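Local coordinates for protein ADP-ribosylating toxin CARDS (Mycoplasma pneumoniae, PDB 4TLV) that transfers ADP-ribose from NAD(+) to multiple target proteins in vitro as the main virulence factor of its bacterium, and causes vacuoles to form in mammalian cells, at residues 97-105 and 522-531. Numbering follows the deposited sequence.
Sequences ENLLDLMRQ and ENFKWYFSRD. With GOL (glycerol), chain J.
Glu522 and Arg104 meet at one end of an interdomain contact, a worked example of a helix in one domain docking against the edge strand of another. Their salt bridge is long, Arg104 NH2 to Glu522 OE1 3.7 Å, with guanidinium and carboxylate planes 82° apart. A glycerol, probably from the crystallisation liquor, fills in between them: its O3 accepts from Arg104 NH2 and donates to Glu522 OE2, while Gln119 and the carbonyl of Tyr549 also hold the guanidinium. At Tyr527, Arg104 CB sits over one face of the ring, offset toward its rim, in a CH-pi contact 3.7 Å from the Tyr527 centroid. With CG between its backbone N and carbonyl carbon (chi1 65°), this tyrosine presents one face to Arg104 and an edge to Asp101, Asp101 OD1 lying 3.2 Å from Tyr527 CE2 in the ring plane; its OH bonds to Asn552. Phe528 contributes its backbone, linked through waters to Glu97. Ser529 OG donates a 2.6 Å bond to Asp101 OD1 from above the carboxylate plane, and Gln105 NE2 reaches that oxygen from the opposite face (2.8 Å); two donors thereby grip OD1, and waters hold OD2, joining it to the backbone N of Arg530 and of Asp531. The same Gln105 NE2 also donates to the syn lone pair of Asp531 OD1 at 3.0 Å, while His545 and Arg547 bind Asp531 OD2. The axis of helix 97-104 crosses strand 526-529 at -107°; it is part of helix 92-104 of the mART domain, which packs on helix 115-126, and the strand, paired with 543-548, forms an outer edge of the D3 beta-trefoil sheet.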
ATOM      1  N   GLU A  97       3.381  -4.371  12.928  1.00  9.05           N
ATOM      2  CA  GLU A  97       4.670  -3.735  13.204  1.00 12.46           C
ATOM      3  C   GLU A  97       4.958  -3.635  14.706  1.00 12.45           C
ATOM      4  O   GLU A  97       6.107  -3.740  15.154  1.00 10.26           O
ATOM      5  CB  GLU A  97       4.724  -2.340  12.596  1.00 12.17           C
ATOM      6  CG  GLU A  97       4.711  -2.336  11.065  1.00 14.52           C
ATOM      7  CD  GLU A  97       5.818  -3.182  10.479  1.00 16.76           C
ATOM      8  OE1 GLU A  97       7.013  -2.823  10.656  1.00 19.23           O
ATOM      9  OE2 GLU A  97       5.499  -4.213   9.844  1.00 17.35           O
ATOM     10  N   ASN A  98       3.911  -3.393  15.479  1.00 10.42           N
ATOM     11  CA  ASN A  98       4.039  -3.321  16.923  1.00 11.53           C
ATOM     12  C   ASN A  98       4.457  -4.691  17.470  1.00 10.85           C
ATOM     13  O   ASN A  98       5.360  -4.793  18.313  1.00 12.21           O
ATOM     14  CB  ASN A  98       2.725  -2.814  17.563  1.00 10.97           C
ATOM     15  CG  ASN A  98       2.865  -2.544  19.052  1.00 12.33           C
ATOM     16  OD1 ASN A  98       3.673  -1.719  19.468  1.00 13.00           O
ATOM     17  ND2 ASN A  98       2.083  -3.258  19.864  1.00  9.68           N
ATOM     18  N   LEU A  99       3.827  -5.741  16.964  1.00 11.21           N
ATOM     19  CA  LEU A  99       4.166  -7.111  17.356  1.00 12.48           C
ATOM     20  C   LEU A  99       5.611  -7.477  16.974  1.00 14.89           C
ATOM     21  O   LEU A  99       6.315  -8.134  17.744  1.00 15.09           O
ATOM     22  CB  LEU A  99       3.158  -8.113  16.777  1.00 12.29           C
ATOM     23  CG  LEU A  99       1.732  -8.009  17.340  1.00 14.21           C
ATOM     24  CD1 LEU A  99       0.843  -9.052  16.721  1.00 16.21           C
ATOM     25  CD2 LEU A  99       1.717  -8.135  18.870  1.00 16.05           C
ATOM     26  N   LEU A 100       6.060  -7.026  15.807  1.00 13.00           N
ATOM     27  CA  LEU A 100       7.449  -7.240  15.406  1.00 15.38           C
ATOM     28  C   LEU A 100       8.397  -6.580  16.410  1.00 16.81           C
ATOM     29  O   LEU A 100       9.345  -7.201  16.886  1.00 16.90           O
ATOM     30  CB  LEU A 100       7.708  -6.684  14.004  1.00 15.50           C
ATOM     31  CG  LEU A 100       9.188  -6.758  13.607  1.00 15.11           C
ATOM     32  CD1 LEU A 100       9.641  -8.205  13.440  1.00 14.19           C
ATOM     33  CD2 LEU A 100       9.397  -5.944  12.313  1.00 15.12           C
ATOM     34  N   ASP A 101       8.132  -5.314  16.714  1.00 15.58           N
ATOM     35  CA  ASP A 101       8.885  -4.569  17.713  1.00 15.78           C
ATOM     36  C   ASP A 101       8.960  -5.365  19.028  1.00 16.66           C
ATOM     37  O   ASP A 101      10.042  -5.652  19.518  1.00 19.41           O
ATOM     38  CB  ASP A 101       8.197  -3.220  17.928  1.00 14.42           C
ATOM     39  CG  ASP A 101       8.848  -2.374  19.003  1.00 20.67           C
ATOM     40  OD1 ASP A 101      10.067  -2.510  19.241  1.00 21.63           O
ATOM     41  OD2 ASP A 101       8.131  -1.531  19.590  1.00 17.79           O
ATOM     42  N   LEU A 102       7.811  -5.738  19.581  1.00 15.25           N
ATOM     43  CA  LEU A 102       7.802  -6.492  20.831  1.00 17.82           C
ATOM     44  C   LEU A 102       8.626  -7.788  20.729  1.00 18.57           C
ATOM     45  O   LEU A 102       9.386  -8.117  21.640  1.00 20.12           O
ATOM     46  CB  LEU A 102       6.376  -6.778  21.286  1.00 16.06           C
ATOM     47  CG  LEU A 102       5.559  -5.516  21.618  1.00 16.59           C
ATOM     48  CD1 LEU A 102       4.117  -5.866  21.764  1.00 20.29           C
ATOM     49  CD2 LEU A 102       6.088  -4.828  22.876  1.00 21.88           C
ATOM     50  N   MET A 103       8.472  -8.521  19.628  1.00 17.33           N
ATOM     51  CA  MET A 103       9.247  -9.738  19.411  1.00 15.94           C
ATOM     52  C   MET A 103      10.752  -9.475  19.357  1.00 21.50           C
ATOM     53  O   MET A 103      11.528 -10.234  19.929  1.00 19.13           O
ATOM     54  CB  MET A 103       8.773 -10.491  18.160  1.00 20.60           C
ATOM     55  CG  MET A 103       7.364 -11.057  18.313  1.00 18.10           C
ATOM     56  SD  MET A 103       6.907 -12.137  16.947  1.00 23.55           S
ATOM     57  CE  MET A 103       7.339 -11.106  15.551  1.00 20.55           C
ATOM     58  N   ARG A 104      11.173  -8.409  18.680  1.00 15.38           N
ATOM     59  CA  ARG A 104      12.601  -8.120  18.596  1.00 16.09           C
ATOM     60  C   ARG A 104      13.158  -7.682  19.954  1.00 20.32           C
ATOM     61  O   ARG A 104      14.327  -7.915  20.243  1.00 19.07           O
ATOM     62  CB  ARG A 104      12.913  -7.031  17.568  1.00 15.58           C
ATOM     63  CG  ARG A 104      12.574  -7.383  16.119  1.00 15.42           C
ATOM     64  CD  ARG A 104      13.111  -8.748  15.672  1.00 16.64           C
ATOM     65  NE  ARG A 104      14.569  -8.903  15.810  1.00 18.06           N
ATOM     66  CZ  ARG A 104      15.233  -9.993  15.433  1.00 20.45           C
ATOM     67  NH1 ARG A 104      14.581 -11.006  14.886  1.00 18.39           N
ATOM     68  NH2 ARG A 104      16.551 -10.076  15.597  1.00 21.12           N
ATOM     69  N   GLN A 105      12.333  -7.019  20.763  1.00 18.65           N
ATOM     70  CA  GLN A 105      12.783  -6.542  22.075  1.00 21.84           C
ATOM     71  C   GLN A 105      12.611  -7.637  23.122  1.00 21.33           C
ATOM     72  O   GLN A 105      12.890  -7.422  24.297  1.00 27.06           O
ATOM     73  CB  GLN A 105      12.026  -5.270  22.505  1.00 24.11           C
ATOM     74  CG  GLN A 105      12.229  -4.054  21.590  1.00 24.53           C
ATOM     75  CD  GLN A 105      12.024  -2.726  22.311  1.00 29.55           C
ATOM     76  OE1 GLN A 105      12.719  -2.430  23.286  1.00 29.61           O
ATOM     77  NE2 GLN A 105      11.081  -1.915  21.828  1.00 21.63           N
ATOM     78  N   GLU A 522      21.991  -8.931   9.538  1.00 19.62           N
ATOM     79  CA  GLU A 522      21.133  -8.150  10.426  1.00 18.64           C
ATOM     80  C   GLU A 522      21.649  -6.753  10.750  1.00 18.39           C
ATOM     81  O   GLU A 522      20.895  -5.926  11.246  1.00 17.85           O
ATOM     82  CB  GLU A 522      20.806  -8.932  11.697  1.00 17.83           C
ATOM     83  CG  GLU A 522      20.048 -10.211  11.410  1.00 22.77           C
ATOM     84  CD  GLU A 522      19.557 -10.883  12.664  1.00 29.55           C
ATOM     85  OE1 GLU A 522      19.777 -10.328  13.754  1.00 31.50           O
ATOM     86  OE2 GLU A 522      18.958 -11.968  12.559  1.00 36.90           O
ATOM     87  N   ASN A 523      22.921  -6.481  10.460  1.00 18.14           N
ATOM     88  CA  ASN A 523      23.444  -5.126  10.634  1.00 16.98           C
ATOM     89  C   ASN A 523      22.884  -4.124   9.632  1.00 14.42           C
ATOM     90  O   ASN A 523      23.088  -2.928   9.774  1.00 16.32           O
ATOM     91  CB  ASN A 523      24.967  -5.115  10.579  1.00 19.38           C
ATOM     92  CG  ASN A 523      25.580  -5.823  11.751  1.00 21.96           C
ATOM     93  OD1 ASN A 523      25.339  -5.452  12.898  1.00 18.73           O
ATOM     94  ND2 ASN A 523      26.376  -6.852  11.478  1.00 25.98           N
ATOM     95  N   PHE A 524      22.157  -4.613   8.633  1.00 13.96           N
ATOM     96  CA  PHE A 524      21.479  -3.710   7.702  1.00 15.15           C
ATOM     97  C   PHE A 524      19.968  -3.708   7.959  1.00 16.68           C
ATOM     98  O   PHE A 524      19.222  -3.037   7.233  1.00 14.62           O
ATOM     99  CB  PHE A 524      21.709  -4.139   6.247  1.00 13.68           C
ATOM    100  CG  PHE A 524      23.082  -3.802   5.701  1.00 13.75           C
ATOM    101  CD1 PHE A 524      23.346  -2.547   5.182  1.00 13.78           C
ATOM    102  CD2 PHE A 524      24.082  -4.761   5.666  1.00 16.31           C
ATOM    103  CE1 PHE A 524      24.595  -2.237   4.665  1.00 19.46           C
ATOM    104  CE2 PHE A 524      25.339  -4.463   5.151  1.00 19.11           C
ATOM    105  CZ  PHE A 524      25.595  -3.203   4.649  1.00 16.13           C
ATOM    106  N   LYS A 525      19.524  -4.476   8.956  1.00 15.84           N
ATOM    107  CA  LYS A 525      18.090  -4.578   9.283  1.00 14.71           C
ATOM    108  C   LYS A 525      17.664  -3.739  10.489  1.00 17.07           C
ATOM    109  O   LYS A 525      18.299  -3.793  11.547  1.00 14.63           O
ATOM    110  CB  LYS A 525      17.699  -6.047   9.489  1.00 15.31           C
ATOM    111  CG  LYS A 525      17.996  -6.914   8.268  1.00 14.01           C
ATOM    112  CD  LYS A 525      17.321  -8.257   8.369  1.00 20.39           C
ATOM    113  CE  LYS A 525      17.483  -9.021   7.052  1.00 21.61           C
ATOM    114  NZ  LYS A 525      16.919 -10.380   7.196  1.00 34.89           N
ATOM    115  N   TRP A 526      16.566  -2.995  10.330  1.00 14.43           N
ATOM    116  CA  TRP A 526      16.084  -2.074  11.356  1.00 12.92           C
ATOM    117  C   TRP A 526      14.581  -2.232  11.576  1.00 14.64           C
ATOM    118  O   TRP A 526      13.859  -2.688  10.690  1.00 11.37           O
ATOM    119  CB  TRP A 526      16.387  -0.630  10.954  1.00 11.34           C
ATOM    120  CG  TRP A 526      17.822  -0.404  10.680  1.00 14.29           C
ATOM    121  CD1 TRP A 526      18.481  -0.634   9.504  1.00 15.08           C
ATOM    122  CD2 TRP A 526      18.800   0.070  11.606  1.00 14.30           C
ATOM    123  NE1 TRP A 526      19.815  -0.332   9.644  1.00 14.79           N
ATOM    124  CE2 TRP A 526      20.037   0.112  10.924  1.00 15.97           C
ATOM    125  CE3 TRP A 526      18.754   0.472  12.946  1.00 15.01           C
ATOM    126  CZ2 TRP A 526      21.219   0.543  11.536  1.00 16.87           C
ATOM    127  CZ3 TRP A 526      19.936   0.907  13.559  1.00 16.71           C
ATOM    128  CH2 TRP A 526      21.147   0.932  12.852  1.00 14.12           C
ATOM    129  N   TYR A 527      14.114  -1.848  12.759  1.00 14.16           N
ATOM    130  CA  TYR A 527      12.675  -1.832  13.027  1.00 16.65           C
ATOM    131  C   TYR A 527      12.303  -0.631  13.880  1.00 15.44           C
ATOM    132  O   TYR A 527      13.159  -0.030  14.541  1.00 14.23           O
ATOM    133  CB  TYR A 527      12.218  -3.139  13.685  1.00 16.50           C
ATOM    134  CG  TYR A 527      12.802  -3.362  15.060  1.00 17.13           C
ATOM    135  CD1 TYR A 527      14.083  -3.886  15.219  1.00 17.51           C
ATOM    136  CD2 TYR A 527      12.075  -3.044  16.203  1.00 15.11           C
ATOM    137  CE1 TYR A 527      14.621  -4.092  16.497  1.00 16.44           C
ATOM    138  CE2 TYR A 527      12.600  -3.244  17.477  1.00 16.36           C
ATOM    139  CZ  TYR A 527      13.872  -3.766  17.614  1.00 18.57           C
ATOM    140  OH  TYR A 527      14.389  -3.960  18.879  1.00 20.71           O
ATOM    141  N   PHE A 528      11.022  -0.268  13.845  1.00 14.78           N
ATOM    142  CA  PHE A 528      10.531   0.915  14.542  1.00 14.76           C
ATOM    143  C   PHE A 528       9.830   0.514  15.837  1.00 15.10           C
ATOM    144  O   PHE A 528       9.213  -0.559  15.905  1.00 15.15           O
ATOM    145  CB  PHE A 528       9.557   1.689  13.639  1.00 13.02           C
ATOM    146  CG  PHE A 528      10.180   2.152  12.343  1.00 13.55           C
ATOM    147  CD1 PHE A 528      10.308   1.280  11.270  1.00 14.91           C
ATOM    148  CD2 PHE A 528      10.640   3.458  12.211  1.00 12.62           C
ATOM    149  CE1 PHE A 528      10.893   1.695  10.078  1.00 16.21           C
ATOM    150  CE2 PHE A 528      11.229   3.889  11.023  1.00 17.44           C
ATOM    151  CZ  PHE A 528      11.359   3.008   9.956  1.00 14.83           C
ATOM    152  N   SER A 529       9.940   1.373  16.851  1.00 14.37           N
ATOM    153  CA  SER A 529       9.358   1.122  18.179  1.00 16.98           C
ATOM    154  C   SER A 529       8.603   2.331  18.676  1.00 13.97           C
ATOM    155  O   SER A 529       9.110   3.449  18.617  1.00 17.16           O
ATOM    156  CB  SER A 529      10.449   0.818  19.220  1.00 18.99           C
ATOM    157  OG  SER A 529      11.248  -0.275  18.827  1.00 21.71           O
ATOM    158  N   ARG A 530       7.402   2.107  19.199  1.00 13.19           N
ATOM    159  CA  ARG A 530       6.628   3.178  19.804  1.00 13.68           C
ATOM    160  C   ARG A 530       7.067   3.429  21.249  1.00 15.39           C
ATOM    161  O   ARG A 530       7.033   4.554  21.716  1.00 15.43           O
ATOM    162  CB  ARG A 530       5.116   2.858  19.749  1.00 15.27           C
ATOM    163  CG  ARG A 530       4.544   2.763  18.321  1.00 13.82           C
ATOM    164  CD  ARG A 530       3.129   2.178  18.341  1.00 14.38           C
ATOM    165  NE  ARG A 530       2.229   3.042  19.112  1.00 13.34           N
ATOM    166  CZ  ARG A 530       1.529   4.051  18.599  1.00 13.95           C
ATOM    167  NH1 ARG A 530       1.584   4.312  17.295  1.00 14.14           N
ATOM    168  NH2 ARG A 530       0.756   4.784  19.389  1.00 18.23           N
ATOM    169  N   ASP A 531       7.484   2.365  21.932  1.00 15.17           N
ATOM    170  CA  ASP A 531       7.860   2.411  23.345  1.00 18.93           C
ATOM    171  C   ASP A 531       6.880   3.270  24.153  1.00 19.34           C
ATOM    172  O   ASP A 531       5.677   3.060  24.067  1.00 19.46           O
ATOM    173  CB  ASP A 531       9.326   2.850  23.518  1.00 18.34           C
ATOM    174  CG  ASP A 531      10.323   1.849  22.888  1.00 20.66           C
ATOM    175  OD1 ASP A 531      10.130   0.622  23.021  1.00 21.79           O
ATOM    176  OD2 ASP A 531      11.305   2.289  22.262  1.00 22.71           O
TER
HETATM  177  C1  GOL J 604      15.640 -15.190  15.111  0.89 35.56           C
HETATM  178  O1  GOL J 604      14.231 -15.106  15.063  0.89 31.86           O
HETATM  179  C2  GOL J 604      16.256 -14.608  13.841  0.89 36.11           C
HETATM  180  O2  GOL J 604      15.465 -13.545  13.357  0.89 35.00           O
HETATM  181  C3  GOL J 604      17.642 -14.070  14.156  0.89 37.44           C
HETATM  182  O3  GOL J 604      17.538 -12.781  14.719  0.89 29.03           O
HETATM  183  O   HOH W   1       9.382  -1.905  12.095  1.00 17.83           O
HETATM  184  O   HOH W   2       8.058  -1.909  14.088  1.00 27.87           O
HETATM  185  O   HOH W   3       5.950  -0.459  18.530  1.00 13.18           O
HETATM  186  O   HOH W   4       7.443  -0.555  21.857  1.00 17.71           O